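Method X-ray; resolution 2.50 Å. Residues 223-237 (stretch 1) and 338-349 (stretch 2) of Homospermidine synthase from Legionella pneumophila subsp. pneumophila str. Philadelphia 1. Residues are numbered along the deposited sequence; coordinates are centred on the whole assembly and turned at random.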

ATOM      1  N   VAL A 223      -0.200  -1.559  12.364  1.00 22.04           N
ATOM      2  CA  VAL A 223       0.548  -0.466  12.974  1.00 22.41           C
ATOM      3  C   VAL A 223      -0.023   0.895  12.570  1.00 22.54           C
ATOM      4  O   VAL A 223      -0.305   1.147  11.394  1.00 21.36           O
ATOM      5  CB  VAL A 223       2.045  -0.562  12.579  1.00 24.06           C
ATOM      6  CG1 VAL A 223       2.882   0.425  13.387  1.00 23.01           C
ATOM      7  CG2 VAL A 223       2.543  -1.976  12.831  1.00 23.48           C
ATOM      8  N   ASN A 224      -0.195   1.774  13.553  1.00 21.90           N
ATOM      9  CA  ASN A 224      -0.764   3.084  13.287  1.00 21.34           C
ATOM     10  C   ASN A 224      -0.324   4.104  14.324  1.00 22.39           C
ATOM     11  O   ASN A 224       0.071   3.756  15.439  1.00 24.09           O
ATOM     12  CB  ASN A 224      -2.291   2.979  13.247  1.00 18.67           C
ATOM     13  CG  ASN A 224      -2.954   4.237  12.709  1.00 21.92           C
ATOM     14  OD1 ASN A 224      -2.385   4.959  11.890  1.00 20.16           O
ATOM     15  ND2 ASN A 224      -4.178   4.494  13.162  1.00 23.13           N
ATOM     16  N   THR A 225      -0.380   5.372  13.945  1.00 20.77           N
ATOM     17  CA  THR A 225       0.020   6.431  14.846  1.00 19.36           C
ATOM     18  C   THR A 225      -1.027   6.645  15.922  1.00 19.65           C
ATOM     19  O   THR A 225      -0.793   7.362  16.892  1.00 19.89           O
ATOM     20  CB  THR A 225       0.278   7.710  14.066  1.00 19.55           C
ATOM     21  OG1 THR A 225      -0.824   7.966  13.189  1.00 19.57           O
ATOM     22  CG2 THR A 225       1.558   7.549  13.232  1.00 16.55           C
ATOM     23  N   TRP A 226      -2.188   6.024  15.736  1.00 18.69           N
ATOM     24  CA  TRP A 226      -3.269   6.090  16.715  1.00 18.70           C
ATOM     25  C   TRP A 226      -3.930   4.721  16.777  1.00 19.88           C
ATOM     26  O   TRP A 226      -3.409   3.761  16.207  1.00 20.04           O
ATOM     27  CB  TRP A 226      -4.304   7.159  16.367  1.00 18.36           C
ATOM     28  CG  TRP A 226      -4.784   7.143  14.958  1.00 18.10           C
ATOM     29  CD1 TRP A 226      -4.071   7.488  13.852  1.00 17.33           C
ATOM     30  CD2 TRP A 226      -6.109   6.829  14.504  1.00 18.05           C
ATOM     31  NE1 TRP A 226      -4.865   7.415  12.734  1.00 18.34           N
ATOM     32  CE2 TRP A 226      -6.118   7.015  13.100  1.00 17.13           C
ATOM     33  CE3 TRP A 226      -7.287   6.411  15.144  1.00 17.95           C
ATOM     34  CZ2 TRP A 226      -7.268   6.799  12.321  1.00 16.15           C
ATOM     35  CZ3 TRP A 226      -8.431   6.197  14.364  1.00 16.33           C
ATOM     36  CH2 TRP A 226      -8.406   6.393  12.968  1.00 14.08           C
ATOM     37  N   SER A 227      -5.067   4.623  17.456  1.00 17.84           N
ATOM     38  CA  SER A 227      -5.745   3.340  17.587  1.00 18.65           C
ATOM     39  C   SER A 227      -5.898   2.537  16.301  1.00 20.06           C
ATOM     40  O   SER A 227      -6.570   2.969  15.362  1.00 20.21           O
ATOM     41  CB  SER A 227      -7.127   3.518  18.197  1.00 18.27           C
ATOM     42  OG  SER A 227      -7.783   2.266  18.250  1.00 17.62           O
ATOM     43  N   ALA A 228      -5.284   1.357  16.274  1.00 20.76           N
ATOM     44  CA  ALA A 228      -5.383   0.503  15.102  1.00 22.38           C
ATOM     45  C   ALA A 228      -6.844   0.085  14.894  1.00 23.93           C
ATOM     46  O   ALA A 228      -7.346   0.115  13.768  1.00 24.84           O
ATOM     47  CB  ALA A 228      -4.490  -0.726  15.253  1.00 17.22           C
ATOM     48  N   ASN A 229      -7.540  -0.284  15.966  1.00 25.05           N
ATOM     49  CA  ASN A 229      -8.938  -0.684  15.824  1.00 28.19           C
ATOM     50  C   ASN A 229      -9.838   0.443  15.329  1.00 28.33           C
ATOM     51  O   ASN A 229     -10.785   0.197  14.582  1.00 29.62           O
ATOM     52  CB  ASN A 229      -9.488  -1.260  17.131  1.00 30.66           C
ATOM     53  CG  ASN A 229      -9.397  -2.774  17.170  1.00 32.77           C
ATOM     54  OD1 ASN A 229      -9.910  -3.457  16.275  1.00 37.86           O
ATOM     55  ND2 ASN A 229      -8.749  -3.307  18.191  1.00 31.75           N
ATOM     56  N   GLY A 230      -9.550   1.674  15.739  1.00 26.24           N
ATOM     57  CA  GLY A 230     -10.352   2.783  15.266  1.00 24.22           C
ATOM     58  C   GLY A 230     -10.245   2.877  13.749  1.00 25.08           C
ATOM     59  O   GLY A 230     -11.254   2.967  13.047  1.00 24.61           O
ATOM     60  N   LEU A 231      -9.022   2.841  13.225  1.00 23.00           N
ATOM     61  CA  LEU A 231      -8.837   2.933  11.780  1.00 22.15           C
ATOM     62  C   LEU A 231      -9.467   1.747  11.048  1.00 21.68           C
ATOM     63  O   LEU A 231     -10.145   1.922  10.038  1.00 21.89           O
ATOM     64  CB  LEU A 231      -7.353   3.038  11.432  1.00 20.76           C
ATOM     65  CG  LEU A 231      -6.998   3.147   9.946  1.00 18.81           C
ATOM     66  CD1 LEU A 231      -7.632   4.385   9.318  1.00 20.00           C
ATOM     67  CD2 LEU A 231      -5.491   3.195   9.828  1.00 17.73           C
ATOM     68  N   ILE A 232      -9.252   0.547  11.570  1.00 22.59           N
ATOM     69  CA  ILE A 232      -9.807  -0.662  10.980  1.00 23.88           C
ATOM     70  C   ILE A 232     -11.334  -0.590  10.879  1.00 24.20           C
ATOM     71  O   ILE A 232     -11.906  -0.800   9.804  1.00 23.13           O
ATOM     72  CB  ILE A 232      -9.419  -1.893  11.817  1.00 24.38           C
ATOM     73  CG1 ILE A 232      -7.904  -2.088  11.760  1.00 26.05           C
ATOM     74  CG2 ILE A 232     -10.162  -3.132  11.318  1.00 22.35           C
ATOM     75  CD1 ILE A 232      -7.402  -3.212  12.630  1.00 28.90           C
ATOM     76  N   LEU A 233     -11.980  -0.291  12.004  1.00 24.67           N
ATOM     77  CA  LEU A 233     -13.436  -0.194  12.056  1.00 26.71           C
ATOM     78  C   LEU A 233     -13.944   0.834  11.031  1.00 26.74           C
ATOM     79  O   LEU A 233     -14.861   0.548  10.262  1.00 28.17           O
ATOM     80  CB  LEU A 233     -13.901   0.188  13.470  1.00 27.70           C
ATOM     81  CG  LEU A 233     -15.376  -0.095  13.781  1.00 32.50           C
ATOM     82  CD1 LEU A 233     -15.542  -1.602  13.998  1.00 34.28           C
ATOM     83  CD2 LEU A 233     -15.834   0.663  15.025  1.00 31.68           C
ATOM     84  N   GLU A 234     -13.349   2.021  11.015  1.00 25.65           N
ATOM     85  CA  GLU A 234     -13.752   3.048  10.059  1.00 26.65           C
ATOM     86  C   GLU A 234     -13.591   2.577   8.614  1.00 26.49           C
ATOM     87  O   GLU A 234     -14.477   2.783   7.781  1.00 26.12           O
ATOM     88  CB  GLU A 234     -12.946   4.325  10.282  1.00 26.96           C
ATOM     89  CG  GLU A 234     -13.476   5.170  11.424  1.00 29.46           C
ATOM     90  CD  GLU A 234     -12.441   6.135  11.985  1.00 32.30           C
ATOM     91  OE1 GLU A 234     -11.574   6.615  11.210  1.00 24.23           O
ATOM     92  OE2 GLU A 234     -12.514   6.416  13.212  1.00 36.12           O
ATOM     93  N   GLY A 235     -12.468   1.928   8.325  1.00 25.76           N
ATOM     94  CA  GLY A 235     -12.233   1.444   6.978  1.00 26.87           C
ATOM     95  C   GLY A 235     -13.148   0.297   6.573  1.00 28.50           C
ATOM     96  O   GLY A 235     -13.330   0.024   5.385  1.00 29.21           O
ATOM     97  N   LEU A 236     -13.731  -0.384   7.552  1.00 27.42           N
ATOM     98  CA  LEU A 236     -14.617  -1.501   7.252  1.00 28.17           C
ATOM     99  C   LEU A 236     -16.018  -1.037   6.858  1.00 27.47           C
ATOM    100  O   LEU A 236     -16.695  -1.700   6.077  1.00 26.70           O
ATOM    101  CB  LEU A 236     -14.698  -2.451   8.454  1.00 28.83           C
ATOM    102  CG  LEU A 236     -14.051  -3.840   8.324  1.00 31.53           C
ATOM    103  CD1 LEU A 236     -12.613  -3.725   7.881  1.00 30.29           C
ATOM    104  CD2 LEU A 236     -14.142  -4.567   9.666  1.00 30.42           C
ATOM    105  N   GLN A 237     -16.449   0.102   7.390  1.00 27.52           N
ATOM    106  CA  GLN A 237     -17.777   0.629   7.085  1.00 29.96           C
ATOM    107  C   GLN A 237     -17.863   1.222   5.688  1.00 28.21           C
ATOM    108  O   GLN A 237     -16.861   1.627   5.105  1.00 28.29           O
ATOM    109  CB  GLN A 237     -18.173   1.699   8.102  1.00 34.07           C
ATOM    110  CG  GLN A 237     -18.213   1.205   9.536  1.00 39.24           C
ATOM    111  CD  GLN A 237     -18.419   2.338  10.519  1.00 44.69           C
ATOM    112  OE1 GLN A 237     -17.722   3.361  10.464  1.00 45.53           O
ATOM    113  NE2 GLN A 237     -19.378   2.167  11.433  1.00 46.59           N
TER
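Stretch 2 338-349: EWKPQNKNRLIL

Stretch 2 meets stretch 1 in two ways: its C-terminal half pairs as a parallel strand with the start of stretch 1, and its N-terminal half is a loop beside the helix 228-236, extended from Lys-340 to Gln-342 and with Glu-338 and Trp-339 at positive phi. Together they bury about 670 Å², both sides summed. Strand 344-347 and the helix point at 117° to each other, their axes 9.4 Å apart at closest approach, a distance that leaves room for side chains between them.

Val-223 covers the most surface and sets the register. Its CA lies 4.9 Å from the CA of Arg-346, and the next pair, Asn-224 with Leu-347, follows at 5.5 Å between CA atoms. As is usual in parallel pairing, one residue bonds to two that flank its partner: Asn-224 N donates to Arg-346 O at 3.3 Å, and Ile-348 N donates to Asn-224 O at 3.1 Å, so that Leu-347 is straddled. Two CA-H...O contacts fill in the ladder, Val-223 CA to Arg-346 O and Leu-347 CA to Asn-224 O, both 3.5 Å.

The side chains of Val-223 and Arg-346 share one face of this sheet. Val-223, rotamer t, places CG1 over one face of the Arg-346 guanidinium, while its CG2 comes within 3.7 Å of Arg-346 NH1: a small branched residue lies beside a planar cation whose nitrogens find their hydrogen bonds outside this pairing. Val-223 CG1 also packs tightly on Ile-348 CG2 at 3.2 Å. Ile-348 then reaches on to Thr-225, CD1 to CG2 at 3.6 Å. On the other face, with Asn-224, lies Leu-347, whose CD1 reaches Thr-225 O at 3.2 Å and Trp-226 CA at 3.6 Å, where stretch 1 leaves the strand.

Ser-227 then caps the helix, its OG accepting from Gly-230 N at 3.1 Å. Asn-345, second in covered area, sits over the first turn. The CA-to-CB bonds of Ala-228 and Asn-345 each point toward the opposite stretch, and the Asn-345 amide lies by the Ala-228 methyl.

Farther along, contact recurs one helical turn at a time, at Ala-228, Ile-232 and Leu-236, as stretch 2 is followed back toward its N terminus. Ile-232 CD1 meets Pro-341 CB at 4.2 Å, and Leu-236 CD1 approaches Trp-339 CE3 at 3.8 Å, obliquely to the ring. Trp-339 has its CB pointing toward the helix. The rule to read is economical: two backbone hydrogen bonds fix the register, and contacts at four-residue spacing carry the loop along the helix.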

ATOM      1  N   GLU A 338      -8.364 -10.861   3.511  1.00 28.02           N
ATOM      2  CA  GLU A 338      -9.808 -10.891   3.313  1.00 29.42           C
ATOM      3  C   GLU A 338     -10.594 -10.111   4.390  1.00 30.14           C
ATOM      4  O   GLU A 338     -11.618 -10.587   4.889  1.00 30.60           O
ATOM      5  CB  GLU A 338     -10.269 -12.353   3.268  1.00 30.35           C
ATOM      6  CG  GLU A 338     -10.850 -12.801   1.925  1.00 33.50           C
ATOM      7  CD  GLU A 338      -9.824 -12.920   0.800  1.00 32.68           C
ATOM      8  OE1 GLU A 338     -10.218 -12.693  -0.357  1.00 33.69           O
ATOM      9  OE2 GLU A 338      -8.651 -13.256   1.052  1.00 33.27           O
ATOM     10  N   TRP A 339     -10.109  -8.917   4.742  1.00 29.29           N
ATOM     11  CA  TRP A 339     -10.746  -8.049   5.745  1.00 28.54           C
ATOM     12  C   TRP A 339     -10.684  -8.578   7.179  1.00 27.87           C
ATOM     13  O   TRP A 339     -11.323  -8.036   8.082  1.00 27.04           O
ATOM     14  CB  TRP A 339     -12.206  -7.769   5.361  1.00 28.35           C
ATOM     15  CG  TRP A 339     -12.345  -7.006   4.077  1.00 26.32           C
ATOM     16  CD1 TRP A 339     -12.938  -7.439   2.927  1.00 26.86           C
ATOM     17  CD2 TRP A 339     -11.846  -5.694   3.799  1.00 25.92           C
ATOM     18  NE1 TRP A 339     -12.835  -6.481   1.949  1.00 27.44           N
ATOM     19  CE2 TRP A 339     -12.170  -5.398   2.455  1.00 26.53           C
ATOM     20  CE3 TRP A 339     -11.156  -4.738   4.554  1.00 26.70           C
ATOM     21  CZ2 TRP A 339     -11.827  -4.185   1.847  1.00 27.77           C
ATOM     22  CZ3 TRP A 339     -10.813  -3.527   3.948  1.00 26.05           C
ATOM     23  CH2 TRP A 339     -11.150  -3.264   2.608  1.00 28.19           C
ATOM     24  N   LYS A 340      -9.911  -9.643   7.373  1.00 28.27           N
ATOM     25  CA  LYS A 340      -9.713 -10.250   8.684  1.00 28.83           C
ATOM     26  C   LYS A 340      -8.613  -9.443   9.362  1.00 27.95           C
ATOM     27  O   LYS A 340      -7.460  -9.479   8.929  1.00 27.14           O
ATOM     28  CB  LYS A 340      -9.208 -11.686   8.547  1.00 31.71           C
ATOM     29  CG  LYS A 340     -10.138 -12.772   9.019  1.00 34.18           C
ATOM     30  CD  LYS A 340     -11.215 -13.046   7.989  1.00 37.86           C
ATOM     31  CE  LYS A 340     -11.591 -14.526   8.002  1.00 38.66           C
ATOM     32  NZ  LYS A 340     -11.866 -15.009   9.389  1.00 38.96           N
ATOM     33  N   PRO A 341      -8.946  -8.713  10.432  1.00 27.34           N
ATOM     34  CA  PRO A 341      -7.930  -7.919  11.125  1.00 27.58           C
ATOM     35  C   PRO A 341      -6.796  -8.762  11.703  1.00 27.08           C
ATOM     36  O   PRO A 341      -7.015  -9.874  12.190  1.00 27.12           O
ATOM     37  CB  PRO A 341      -8.736  -7.182  12.196  1.00 28.39           C
ATOM     38  CG  PRO A 341      -9.903  -8.089  12.438  1.00 28.77           C
ATOM     39  CD  PRO A 341     -10.269  -8.534  11.050  1.00 27.20           C
ATOM     40  N   GLN A 342      -5.582  -8.225  11.620  1.00 26.94           N
ATOM     41  CA  GLN A 342      -4.387  -8.894  12.126  1.00 26.55           C
ATOM     42  C   GLN A 342      -4.609  -9.266  13.587  1.00 28.37           C
ATOM     43  O   GLN A 342      -5.309  -8.563  14.313  1.00 28.44           O
ATOM     44  CB  GLN A 342      -3.173  -7.961  12.029  1.00 24.56           C
ATOM     45  CG  GLN A 342      -2.678  -7.632  10.623  1.00 22.14           C
ATOM     46  CD  GLN A 342      -3.254  -6.343  10.052  1.00 23.58           C
ATOM     47  OE1 GLN A 342      -2.578  -5.633   9.304  1.00 21.04           O
ATOM     48  NE2 GLN A 342      -4.506  -6.043  10.388  1.00 21.67           N
ATOM     49  N   ASN A 343      -4.007 -10.366  14.024  1.00 30.84           N
ATOM     50  CA  ASN A 343      -4.166 -10.793  15.408  1.00 33.58           C
ATOM     51  C   ASN A 343      -3.385  -9.902  16.377  1.00 33.94           C
ATOM     52  O   ASN A 343      -3.511 -10.039  17.597  1.00 33.94           O
ATOM     53  CB  ASN A 343      -3.728 -12.255  15.570  1.00 35.58           C
ATOM     54  CG  ASN A 343      -4.606 -13.213  14.781  1.00 40.62           C
ATOM     55  OD1 ASN A 343      -5.829 -13.043  14.719  1.00 41.97           O
ATOM     56  ND2 ASN A 343      -3.993 -14.233  14.184  1.00 41.91           N
ATOM     57  N   LYS A 344      -2.600  -8.973  15.837  1.00 32.65           N
ATOM     58  CA  LYS A 344      -1.804  -8.091  16.681  1.00 32.45           C
ATOM     59  C   LYS A 344      -1.920  -6.618  16.275  1.00 31.79           C
ATOM     60  O   LYS A 344      -1.987  -6.300  15.092  1.00 32.69           O
ATOM     61  CB  LYS A 344      -0.345  -8.542  16.624  1.00 34.23           C
ATOM     62  CG  LYS A 344       0.389  -8.429  17.926  1.00 39.00           C
ATOM     63  CD  LYS A 344       0.545  -6.970  18.315  1.00 42.99           C
ATOM     64  CE  LYS A 344       0.606  -6.802  19.831  1.00 43.83           C
ATOM     65  NZ  LYS A 344      -0.708  -7.128  20.472  1.00 42.43           N
ATOM     66  N   ASN A 345      -1.959  -5.726  17.263  1.00 30.34           N
ATOM     67  CA  ASN A 345      -2.037  -4.289  17.006  1.00 28.27           C
ATOM     68  C   ASN A 345      -0.867  -3.593  17.696  1.00 28.77           C
ATOM     69  O   ASN A 345      -0.403  -4.032  18.749  1.00 28.74           O
ATOM     70  CB  ASN A 345      -3.335  -3.685  17.545  1.00 28.35           C
ATOM     71  CG  ASN A 345      -4.523  -3.969  16.662  1.00 28.90           C
ATOM     72  OD1 ASN A 345      -4.393  -4.061  15.448  1.00 31.49           O
ATOM     73  ND2 ASN A 345      -5.694  -4.082  17.262  1.00 28.22           N
ATOM     74  N   ARG A 346      -0.390  -2.502  17.114  1.00 27.22           N
ATOM     75  CA  ARG A 346       0.709  -1.783  17.722  1.00 25.58           C
ATOM     76  C   ARG A 346       0.577  -0.294  17.469  1.00 26.50           C
ATOM     77  O   ARG A 346       0.205   0.121  16.374  1.00 27.83           O
ATOM     78  CB  ARG A 346       2.049  -2.297  17.185  1.00 25.03           C
ATOM     79  CG  ARG A 346       3.263  -1.627  17.820  1.00 24.51           C
ATOM     80  CD  ARG A 346       4.526  -2.450  17.635  1.00 23.93           C
ATOM     81  NE  ARG A 346       4.851  -2.651  16.223  1.00 24.26           N
ATOM     82  CZ  ARG A 346       5.681  -1.885  15.522  1.00 20.39           C
ATOM     83  NH1 ARG A 346       5.906  -2.156  14.243  1.00 19.56           N
ATOM     84  NH2 ARG A 346       6.296  -0.860  16.102  1.00 20.04           N
ATOM     85  N   LEU A 347       0.852   0.505  18.498  1.00 26.22           N
ATOM     86  CA  LEU A 347       0.790   1.962  18.396  1.00 24.93           C
ATOM     87  C   LEU A 347       2.212   2.489  18.310  1.00 25.87           C
ATOM     88  O   LEU A 347       3.002   2.326  19.247  1.00 27.25           O
ATOM     89  CB  LEU A 347       0.112   2.567  19.633  1.00 24.88           C
ATOM     90  CG  LEU A 347       0.195   4.096  19.861  1.00 26.08           C
ATOM     91  CD1 LEU A 347      -0.618   4.854  18.811  1.00 24.14           C
ATOM     92  CD2 LEU A 347      -0.345   4.420  21.262  1.00 26.90           C
ATOM     93  N   ILE A 348       2.550   3.118  17.196  1.00 23.19           N
ATOM     94  CA  ILE A 348       3.892   3.645  17.081  1.00 20.93           C
ATOM     95  C   ILE A 348       4.006   5.013  17.722  1.00 21.09           C
ATOM     96  O   ILE A 348       3.285   5.951  17.384  1.00 21.47           O
ATOM     97  CB  ILE A 348       4.360   3.696  15.627  1.00 16.85           C
ATOM     98  CG1 ILE A 348       3.280   4.328  14.741  1.00 14.11           C
ATOM     99  CG2 ILE A 348       4.708   2.295  15.184  1.00 14.44           C
ATOM    100  CD1 ILE A 348       3.755   4.676  13.336  1.00  9.39           C
ATOM    101  N   LEU A 349       4.932   5.097  18.668  1.00 22.37           N
ATOM    102  CA  LEU A 349       5.181   6.306  19.425  1.00 22.58           C
ATOM    103  C   LEU A 349       6.686   6.575  19.454  1.00 22.75           C
ATOM    104  O   LEU A 349       7.189   7.428  18.723  1.00 25.56           O
ATOM    105  CB  LEU A 349       4.646   6.111  20.841  1.00 24.31           C
ATOM    106  CG  LEU A 349       4.556   7.307  21.783  1.00 27.51           C
ATOM    107  CD1 LEU A 349       3.569   8.333  21.233  1.00 29.06           C
ATOM    108  CD2 LEU A 349       4.107   6.809  23.157  1.00 29.10           C
TER